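Local coordinates for protein CAMP factor (PDB 6JLC) that probably acts as a pore-forming co-haemolytic toxin, the CAMP factor of the bacterial-vaginosis-associated Mobiluncus curtisii, at residues Asp17-Val22 and Glu50-Leu55; Pro68-Ala73 and Ala119-Leu124; Met72-Leu77 and Met112-Ile117. One frame throughout, in Å; residues are numbered along the deposited sequence.

Contact 1. Residues Asp17-Val22 and Glu50-Leu55; sequences DINAAV and ELTQSL
Leu51 opens the contact from helix 41-59. Its CG is anti to the backbone N (chi1 -170°), and Leu51 CD2 meets Ile18 CD1 at 3.6 Å, the two side chains crossing at about a right angle. One residue on, Thr52 offers only its methyl branch: CG2 slides past Ile18 and rests 3.7 Å from Ile18 CG2, while OD1 of Asn19 comes up obliquely to the same Thr52 CG2 at the margin. The hydroxyl OG1 takes the crowded place between the backbone N and carbonyl carbon, and hydrogen-bonds back to the carbonyls of Ala48 and Thr49, which share its one proton. Helices 8-31 and 41-59 follow one another in the chain and form an antiparallel hairpin, here with segment axes 10.6 Å apart at 161°, in an all-helical CAMP-factor fold. No hydrogen bond links the two segments. A turn beyond Thr52, Leu55 reaches toward Ile18 tip to tip, its CD1 3.6 Å from Ile18 CD1. That single methyl of Ile18 is therefore held by both leucines, and Thr75 of helix 68-91 packs on Ile18 and Leu51 as well. Ala11, Ala14 and Ile15 of helix 8-31 also touch Leu55.

Contact 2. Residues Pro68-Ala73 and Ala119-Leu124; sequences PDLIMA and ATVYQL
The Gln123 side-chain amide takes its partner from above its carbonyl plane: Thr120 N donates to Gln123 OE1 over 3.0 Å, approaching 34° out of that plane. In return, Gln123 N donates to Thr120 OG1 at 3.1 Å, so the backbone N of each residue is bound by the side chain of the other. This is a capping box, with Thr120 as N-cap of helix 121-139. The box pins the backbone at the start of the helix, and Leu70 packs against this same turn. With CG anti to its backbone N (chi1 -160°), Leu70 sends CD1 across to within 3.5 Å of Ala119 O and 3.7 Å of Val121 N. The contact thus joins the first turns of helices 68-91 and 121-139, in an all-alpha fold without strands, and no hydrogen bond runs between the two segments. Leu70 CD1 also lies 3.7 Å from Leu124 CD1, and the same Leu124 methyl touches Ala73 CB, which points toward it, at 3.8 Å. Toward the outside, Val121 lays CG2 alongside the backbone of Asp69, 3.9 Å from Asp69 O, while the carboxylate of Asp69 leads away. Just before the segment, Asn67 OD1 accepts from Leu70 N at the start of helix 68-91.

Contact 3. Residues Met72-Leu77 and Met112-Ile117; sequences MARTHL and MRVANI
Arg74 makes the tight part of this contact. Its chain runs extended from CG to NE and carries the guanidinium to the carbonyls of Val114 and Asn116, near the C-terminal end of helix 97-114. Arg74 NH1 donates to Val114 O at 2.7 Å, a short but bent bond (133°), and to Asn116 O at 3.1 Å. Arg74 NH2 adds a second bond to Asn116 O at 3.2 Å, so that oxygen is gripped end-on by two nitrogens. Both carbonyl oxygens lie near the guanidinium plane at its edge, whereas the nitrogens stand above the planes of the carbonyls. A positive charge placed here probably also complements the partial negative charge of a helix C-terminus. Nearer the Arg74 backbone, Val114 has CG2 anti to its backbone N, which brings this methyl to 3.7 Å from Arg74 O and against Arg74 CB. Leu77 closes the buried end, with CD2 3.8 Å from Val114 CB.

The outer side is looser. Ile117 is exposed, its CB pointing away from segment 72-77, and its carbonyl is linked to Arg74 NH2 by one water through two weak bonds. The Asn116 side chain binds Gly118 N instead. Helix 121-139 packs against the contact through Leu124, which touches both Arg74 and Leu77; on another flank of helix 68-91, Thr75 meets helices 8-31 and 41-59.

In the fold
Helix 68-91 ties the three contacts together. Contacts 2 and 3 both start on it, share Met72 and Ala73, and have centres only about 6 Å apart; contact 3 adds the end of helix 97-114, contact 2 the start of the next helix, 121-139, with Leu124 and Ala119 packing on Arg74. Contact 1 comes earlier in the chain and closes before the other two open, its centre about 15 Å from that of contact 2 and 11 Å from that of contact 3. Ile71 and Thr75 bridge to it through Leu51 and Leu55. The five helices from 8-31 to 121-139 thus meet at one side of the chain's centre, as one continuous helical packing within the CAMP-factor family region.

Contact 1. Residues Asp17-Val22 and Glu50-Leu55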
loop_
_atom_site.group_PDB
_atom_site.type_symbol
_atom_site.label_atom_id
_atom_site.label_comp_id
_atom_site.label_asym_id
_atom_site.label_seq_id
_atom_site.Cartn_x
_atom_site.Cartn_y
_atom_site.Cartn_z
ATOM N N ASP A 17 0.013 -16.195 -8.629
ATOM C CA ASP A 17 0.371 -14.804 -8.917
ATOM C C ASP A 17 -0.691 -13.849 -8.406
ATOM O O ASP A 17 -0.371 -12.769 -7.887
ATOM C CB ASP A 17 0.562 -14.588 -10.422
ATOM C CG ASP A 17 1.749 -15.357 -10.979
ATOM O OD1 ASP A 17 2.600 -15.802 -10.176
ATOM O OD2 ASP A 17 1.814 -15.516 -12.215
ATOM N N ILE A 18 -1.959 -14.225 -8.557
ATOM C CA ILE A 18 -3.043 -13.386 -8.057
ATOM C C ILE A 18 -2.975 -13.290 -6.538
ATOM O O ILE A 18 -3.053 -12.199 -5.961
ATOM C CB ILE A 18 -4.399 -13.936 -8.526
ATOM C CG1 ILE A 18 -4.527 -13.787 -10.047
ATOM C CG2 ILE A 18 -5.528 -13.218 -7.806
ATOM C CD1 ILE A 18 -5.580 -14.682 -10.643
ATOM N N ASN A 19 -2.805 -14.431 -5.865
ATOM C CA ASN A 19 -2.777 -14.405 -4.403
ATOM C C ASN A 19 -1.595 -13.593 -3.878
ATOM O O ASN A 19 -1.730 -12.853 -2.893
ATOM C CB ASN A 19 -2.757 -15.830 -3.854
ATOM C CG ASN A 19 -4.090 -16.535 -4.038
ATOM O OD1 ASN A 19 -5.141 -15.892 -4.071
ATOM N ND2 ASN A 19 -4.056 -17.856 -4.154
ATOM N N ALA A 20 -0.439 -13.687 -4.540
ATOM C CA ALA A 20 0.698 -12.853 -4.153
ATOM C C ALA A 20 0.395 -11.368 -4.344
ATOM O O ALA A 20 0.775 -10.542 -3.506
ATOM C CB ALA A 20 1.942 -13.252 -4.942
ATOM N N ALA A 21 -0.270 -11.003 -5.448
ATOM C CA ALA A 21 -0.653 -9.608 -5.643
ATOM C C ALA A 21 -1.601 -9.150 -4.547
ATOM O O ALA A 21 -1.464 -8.044 -4.014
ATOM C CB ALA A 21 -1.303 -9.419 -7.016
ATOM N N VAL A 22 -2.567 -9.996 -4.187
ATOM C CA VAL A 22 -3.546 -9.598 -3.181
ATOM C C VAL A 22 -2.880 -9.429 -1.815
ATOM O O VAL A 22 -3.216 -8.509 -1.062
ATOM C CB VAL A 22 -4.711 -10.603 -3.147
ATOM C CG1 VAL A 22 -5.644 -10.317 -1.967
ATOM C CG2 VAL A 22 -5.503 -10.531 -4.471
ATOM N N GLU A 50 -13.175 -14.393 -7.224
ATOM C CA GLU A 50 -13.905 -15.006 -8.328
ATOM C C GLU A 50 -12.942 -15.534 -9.380
ATOM O O GLU A 50 -13.168 -16.604 -9.959
ATOM C CB GLU A 50 -14.871 -13.988 -8.947
ATOM C CG GLU A 50 -15.986 -13.607 -8.008
ATOM C CD GLU A 50 -16.915 -12.543 -8.571
ATOM O OE1 GLU A 50 -16.656 -12.014 -9.679
ATOM O OE2 GLU A 50 -17.906 -12.231 -7.882
ATOM N N LEU A 51 -11.871 -14.786 -9.648
ATOM C CA LEU A 51 -10.918 -15.194 -10.673
ATOM C C LEU A 51 -10.185 -16.477 -10.267
ATOM O O LEU A 51 -10.056 -17.410 -11.071
ATOM C CB LEU A 51 -9.940 -14.044 -10.935
ATOM C CG LEU A 51 -8.983 -14.101 -12.115
ATOM C CD1 LEU A 51 -9.760 -14.348 -13.384
ATOM C CD2 LEU A 51 -8.210 -12.787 -12.203
ATOM N N THR A 52 -9.741 -16.569 -9.015
ATOM C CA THR A 52 -9.021 -17.776 -8.625
ATOM C C THR A 52 -9.961 -18.969 -8.525
ATOM O O THR A 52 -9.545 -20.103 -8.780
ATOM C CB THR A 52 -8.260 -17.554 -7.312
ATOM O OG1 THR A 52 -9.167 -17.162 -6.289
ATOM C CG2 THR A 52 -7.195 -16.458 -7.472
ATOM N N GLN A 53 -11.236 -18.740 -8.197
ATOM C CA GLN A 53 -12.205 -19.835 -8.200
ATOM C C GLN A 53 -12.419 -20.369 -9.611
ATOM O O GLN A 53 -12.531 -21.585 -9.814
ATOM C CB GLN A 53 -13.535 -19.370 -7.596
ATOM C CG GLN A 53 -13.561 -19.414 -6.065
ATOM C CD GLN A 53 -14.637 -18.525 -5.449
ATOM O OE1 GLN A 53 -15.370 -17.818 -6.151
ATOM N NE2 GLN A 53 -14.731 -18.556 -4.121
ATOM N N SER A 54 -12.485 -19.475 -10.599
ATOM C CA SER A 54 -12.603 -19.922 -11.980
ATOM C C SER A 54 -11.339 -20.645 -12.424
ATOM O O SER A 54 -11.408 -21.646 -13.151
ATOM C CB SER A 54 -12.881 -18.738 -12.899
ATOM O OG SER A 54 -13.071 -19.188 -14.225
ATOM N N LEU A 55 -10.175 -20.142 -12.008
ATOM C CA LEU A 55 -8.924 -20.824 -12.336
ATOM C C LEU A 55 -8.820 -22.163 -11.621
ATOM O O LEU A 55 -8.277 -23.129 -12.174
ATOM C CB LEU A 55 -7.738 -19.938 -11.972
ATOM C CG LEU A 55 -7.490 -18.751 -12.916
ATOM C CD1 LEU A 55 -6.680 -17.688 -12.199
ATOM C CD2 LEU A 55 -6.790 -19.198 -14.169
#

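Contact 2. Residues Pro68-Ala73 and Ala119-Leu124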
loop_
_atom_site.group_PDB
_atom_site.type_symbol
_atom_site.label_atom_id
_atom_site.label_comp_id
_atom_site.label_asym_id
_atom_site.label_seq_id
_atom_site.Cartn_x
_atom_site.Cartn_y
_atom_site.Cartn_z
ATOM N N PRO A 68 -10.332 -18.312 -22.085
ATOM C CA PRO A 68 -8.994 -18.276 -21.456
ATOM C C PRO A 68 -8.231 -16.980 -21.679
ATOM O O PRO A 68 -7.496 -16.540 -20.783
ATOM C CB PRO A 68 -8.271 -19.459 -22.116
ATOM C CG PRO A 68 -8.894 -19.555 -23.471
ATOM C CD PRO A 68 -10.355 -19.178 -23.278
ATOM N N ASP A 69 -8.334 -16.374 -22.867
ATOM C CA ASP A 69 -7.614 -15.125 -23.094
ATOM C C ASP A 69 -8.133 -14.038 -22.163
ATOM O O ASP A 69 -7.366 -13.186 -21.696
ATOM C CB ASP A 69 -7.742 -14.694 -24.553
ATOM C CG ASP A 69 -6.999 -15.611 -25.497
ATOM O OD1 ASP A 69 -5.778 -15.421 -25.670
ATOM O OD2 ASP A 69 -7.640 -16.526 -26.053
ATOM N N LEU A 70 -9.431 -14.080 -21.863
ATOM C CA LEU A 70 -10.039 -13.127 -20.943
ATOM C C LEU A 70 -9.594 -13.383 -19.508
ATOM O O LEU A 70 -9.252 -12.447 -18.778
ATOM C CB LEU A 70 -11.559 -13.209 -21.065
ATOM C CG LEU A 70 -12.416 -12.052 -20.586
ATOM C CD1 LEU A 70 -12.003 -10.739 -21.253
ATOM C CD2 LEU A 70 -13.866 -12.381 -20.901
ATOM N N ILE A 71 -9.601 -14.652 -19.077
ATOM C CA ILE A 71 -9.192 -14.959 -17.706
ATOM C C ILE A 71 -7.742 -14.543 -17.478
ATOM O O ILE A 71 -7.387 -14.032 -16.406
ATOM C CB ILE A 71 -9.420 -16.455 -17.397
ATOM C CG1 ILE A 71 -10.921 -16.786 -17.338
ATOM C CG2 ILE A 71 -8.794 -16.842 -16.069
ATOM C CD1 ILE A 71 -11.625 -16.367 -16.026
ATOM N N MET A 72 -6.881 -14.744 -18.477
ATOM C CA MET A 72 -5.475 -14.399 -18.307
ATOM C C MET A 72 -5.258 -12.889 -18.386
ATOM O O MET A 72 -4.362 -12.359 -17.722
ATOM C CB MET A 72 -4.614 -15.122 -19.351
ATOM C CG MET A 72 -4.418 -16.604 -19.085
ATOM S SD MET A 72 -3.926 -16.958 -17.376
ATOM C CE MET A 72 -2.397 -16.034 -17.241
ATOM N N ALA A 73 -6.047 -12.185 -19.204
ATOM C CA ALA A 73 -5.969 -10.726 -19.206
ATOM C C ALA A 73 -6.390 -10.157 -17.849
ATOM O O ALA A 73 -5.745 -9.235 -17.331
ATOM C CB ALA A 73 -6.827 -10.147 -20.343
ATOM N N ALA A 119 -16.065 -6.543 -19.554
ATOM C CA ALA A 119 -14.696 -6.219 -19.951
ATOM C C ALA A 119 -14.226 -7.109 -21.097
ATOM O O ALA A 119 -14.508 -8.313 -21.125
ATOM C CB ALA A 119 -13.744 -6.382 -18.752
ATOM N N THR A 120 -13.503 -6.510 -22.043
ATOM C CA THR A 120 -12.881 -7.230 -23.146
ATOM C C THR A 120 -11.381 -7.373 -22.917
ATOM O O THR A 120 -10.788 -6.678 -22.087
ATOM C CB THR A 120 -13.112 -6.517 -24.478
ATOM O OG1 THR A 120 -12.411 -5.264 -24.481
ATOM C CG2 THR A 120 -14.601 -6.286 -24.726
ATOM N N VAL A 121 -10.771 -8.294 -23.678
ATOM C CA VAL A 121 -9.316 -8.430 -23.658
ATOM C C VAL A 121 -8.646 -7.105 -23.990
ATOM O O VAL A 121 -7.676 -6.705 -23.337
ATOM C CB VAL A 121 -8.867 -9.543 -24.624
ATOM C CG1 VAL A 121 -7.353 -9.542 -24.771
ATOM C CG2 VAL A 121 -9.336 -10.893 -24.099
ATOM N N TYR A 122 -9.137 -6.411 -25.023
ATOM C CA TYR A 122 -8.545 -5.128 -25.397
ATOM C C TYR A 122 -8.591 -4.142 -24.234
ATOM O O TYR A 122 -7.604 -3.448 -23.960
ATOM C CB TYR A 122 -9.269 -4.543 -26.619
ATOM C CG TYR A 122 -9.091 -5.329 -27.901
ATOM C CD1 TYR A 122 -8.018 -6.191 -28.068
ATOM C CD2 TYR A 122 -9.990 -5.189 -28.959
ATOM C CE1 TYR A 122 -7.843 -6.903 -29.240
ATOM C CE2 TYR A 122 -9.822 -5.898 -30.138
ATOM C CZ TYR A 122 -8.742 -6.751 -30.270
ATOM O OH TYR A 122 -8.556 -7.466 -31.432
ATOM N N GLN A 123 -9.732 -4.067 -23.542
ATOM C CA GLN A 123 -9.888 -3.089 -22.473
ATOM C C GLN A 123 -8.988 -3.421 -21.296
ATOM O O GLN A 123 -8.359 -2.532 -20.708
ATOM C CB GLN A 123 -11.343 -3.035 -22.015
ATOM C CG GLN A 123 -12.274 -2.456 -23.058
ATOM C CD GLN A 123 -13.727 -2.630 -22.681
ATOM O OE1 GLN A 123 -14.094 -3.565 -21.959
ATOM N NE2 GLN A 123 -14.574 -1.726 -23.185
ATOM N N LEU A 124 -8.931 -4.704 -20.929
ATOM C CA LEU A 124 -8.077 -5.114 -19.825
ATOM C C LEU A 124 -6.611 -4.870 -20.150
ATOM O O LEU A 124 -5.841 -4.408 -19.294
ATOM C CB LEU A 124 -8.332 -6.591 -19.503
ATOM C CG LEU A 124 -9.763 -6.921 -19.072
ATOM C CD1 LEU A 124 -10.008 -8.413 -19.170
ATOM C CD2 LEU A 124 -10.050 -6.436 -17.649
#

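Contact 3. Residues Met72-Leu77 and Met112-Ile117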
loop_
_atom_site.group_PDB
_atom_site.type_symbol
_atom_site.label_atom_id
_atom_site.label_comp_id
_atom_site.label_asym_id
_atom_site.label_seq_id
_atom_site.Cartn_x
_atom_site.Cartn_y
_atom_site.Cartn_z
ATOM N N MET A 72 -6.881 -14.744 -18.477
ATOM C CA MET A 72 -5.475 -14.399 -18.307
ATOM C C MET A 72 -5.258 -12.889 -18.386
ATOM O O MET A 72 -4.362 -12.359 -17.722
ATOM C CB MET A 72 -4.614 -15.122 -19.351
ATOM C CG MET A 72 -4.418 -16.604 -19.085
ATOM S SD MET A 72 -3.926 -16.958 -17.376
ATOM C CE MET A 72 -2.397 -16.034 -17.241
ATOM N N ALA A 73 -6.047 -12.185 -19.204
ATOM C CA ALA A 73 -5.969 -10.726 -19.206
ATOM C C ALA A 73 -6.390 -10.157 -17.849
ATOM O O ALA A 73 -5.745 -9.235 -17.331
ATOM C CB ALA A 73 -6.827 -10.147 -20.343
ATOM N N ARG A 74 -7.456 -10.702 -17.245
ATOM C CA ARG A 74 -7.828 -10.261 -15.898
ATOM C C ARG A 74 -6.720 -10.574 -14.898
ATOM O O ARG A 74 -6.427 -9.767 -14.004
ATOM C CB ARG A 74 -9.145 -10.904 -15.446
ATOM C CG ARG A 74 -10.400 -10.425 -16.195
ATOM C CD ARG A 74 -11.717 -10.840 -15.487
ATOM N NE ARG A 74 -12.898 -10.887 -16.385
ATOM C CZ ARG A 74 -13.778 -9.905 -16.547
ATOM N NH1 ARG A 74 -13.635 -8.756 -15.907
ATOM N NH2 ARG A 74 -14.808 -10.060 -17.368
ATOM N N THR A 75 -6.098 -11.753 -15.034
ATOM C CA THR A 75 -4.996 -12.139 -14.156
ATOM C C THR A 75 -3.842 -11.154 -14.278
ATOM O O THR A 75 -3.331 -10.649 -13.272
ATOM C CB THR A 75 -4.530 -13.561 -14.493
ATOM O OG1 THR A 75 -5.583 -14.493 -14.198
ATOM C CG2 THR A 75 -3.294 -13.933 -13.697
ATOM N N HIS A 76 -3.414 -10.872 -15.513
ATOM C CA HIS A 76 -2.325 -9.921 -15.712
ATOM C C HIS A 76 -2.666 -8.549 -15.148
ATOM O O HIS A 76 -1.789 -7.865 -14.611
ATOM C CB HIS A 76 -1.967 -9.816 -17.193
ATOM C CG HIS A 76 -1.472 -11.107 -17.761
ATOM N ND1 HIS A 76 -1.823 -11.558 -19.019
ATOM C CD2 HIS A 76 -0.694 -12.074 -17.221
ATOM C CE1 HIS A 76 -1.253 -12.729 -19.236
ATOM N NE2 HIS A 76 -0.568 -13.070 -18.157
ATOM N N LEU A 77 -3.931 -8.127 -15.251
ATOM C CA LEU A 77 -4.281 -6.796 -14.751
ATOM C C LEU A 77 -4.245 -6.741 -13.220
ATOM O O LEU A 77 -3.757 -5.761 -12.639
ATOM C CB LEU A 77 -5.649 -6.368 -15.288
ATOM C CG LEU A 77 -6.153 -4.967 -14.886
ATOM C CD1 LEU A 77 -5.134 -3.864 -15.187
ATOM C CD2 LEU A 77 -7.458 -4.672 -15.636
ATOM N N MET A 112 -12.258 -1.073 -11.571
ATOM C CA MET A 112 -13.614 -1.101 -12.114
ATOM C C MET A 112 -13.677 -1.967 -13.369
ATOM O O MET A 112 -14.622 -2.746 -13.549
ATOM C CB MET A 112 -14.107 0.321 -12.410
ATOM C CG MET A 112 -14.165 1.236 -11.190
ATOM S SD MET A 112 -15.221 0.566 -9.880
ATOM C CE MET A 112 -16.828 0.623 -10.676
ATOM N N ARG A 113 -12.661 -1.871 -14.232
ATOM C CA ARG A 113 -12.659 -2.674 -15.455
ATOM C C ARG A 113 -12.477 -4.157 -15.149
ATOM O O ARG A 113 -13.181 -5.003 -15.708
ATOM C CB ARG A 113 -11.566 -2.189 -16.413
ATOM C CG ARG A 113 -11.704 -2.715 -17.848
ATOM C CD ARG A 113 -13.013 -2.259 -18.480
ATOM N NE ARG A 113 -12.926 -0.851 -18.884
ATOM C CZ ARG A 113 -13.938 -0.122 -19.358
ATOM N NH1 ARG A 113 -15.152 -0.651 -19.501
ATOM N NH2 ARG A 113 -13.732 1.157 -19.685
ATOM N N VAL A 114 -11.526 -4.505 -14.273
ATOM C CA VAL A 114 -11.281 -5.931 -14.057
ATOM C C VAL A 114 -12.487 -6.613 -13.408
ATOM O O VAL A 114 -12.677 -7.827 -13.574
ATOM C CB VAL A 114 -9.979 -6.130 -13.251
ATOM C CG1 VAL A 114 -10.216 -5.935 -11.768
ATOM C CG2 VAL A 114 -9.367 -7.512 -13.543
ATOM N N ALA A 115 -13.330 -5.861 -12.701
ATOM C CA ALA A 115 -14.539 -6.406 -12.101
ATOM C C ALA A 115 -15.739 -6.366 -13.039
ATOM O O ALA A 115 -16.793 -6.921 -12.701
ATOM C CB ALA A 115 -14.888 -5.639 -10.826
ATOM N N ASN A 116 -15.600 -5.740 -14.200
ATOM C CA ASN A 116 -16.734 -5.457 -15.077
ATOM C C ASN A 116 -17.082 -6.711 -15.881
ATOM O O ASN A 116 -16.229 -7.244 -16.597
ATOM C CB ASN A 116 -16.369 -4.282 -15.992
ATOM C CG ASN A 116 -17.568 -3.701 -16.727
ATOM O OD1 ASN A 116 -18.371 -4.436 -17.300
ATOM N ND2 ASN A 116 -17.687 -2.371 -16.722
ATOM N N ILE A 117 -18.324 -7.194 -15.762
ATOM C CA ILE A 117 -18.723 -8.390 -16.496
ATOM C C ILE A 117 -18.706 -8.191 -18.011
ATOM O O ILE A 117 -18.735 -9.176 -18.753
ATOM C CB ILE A 117 -20.108 -8.884 -16.031
ATOM C CG1 ILE A 117 -21.122 -7.736 -16.111
ATOM C CG2 ILE A 117 -19.995 -9.476 -14.622
ATOM C CD1 ILE A 117 -22.437 -8.132 -16.671
HETATM O O HOH W 1 -17.169 -12.205 -18.118
#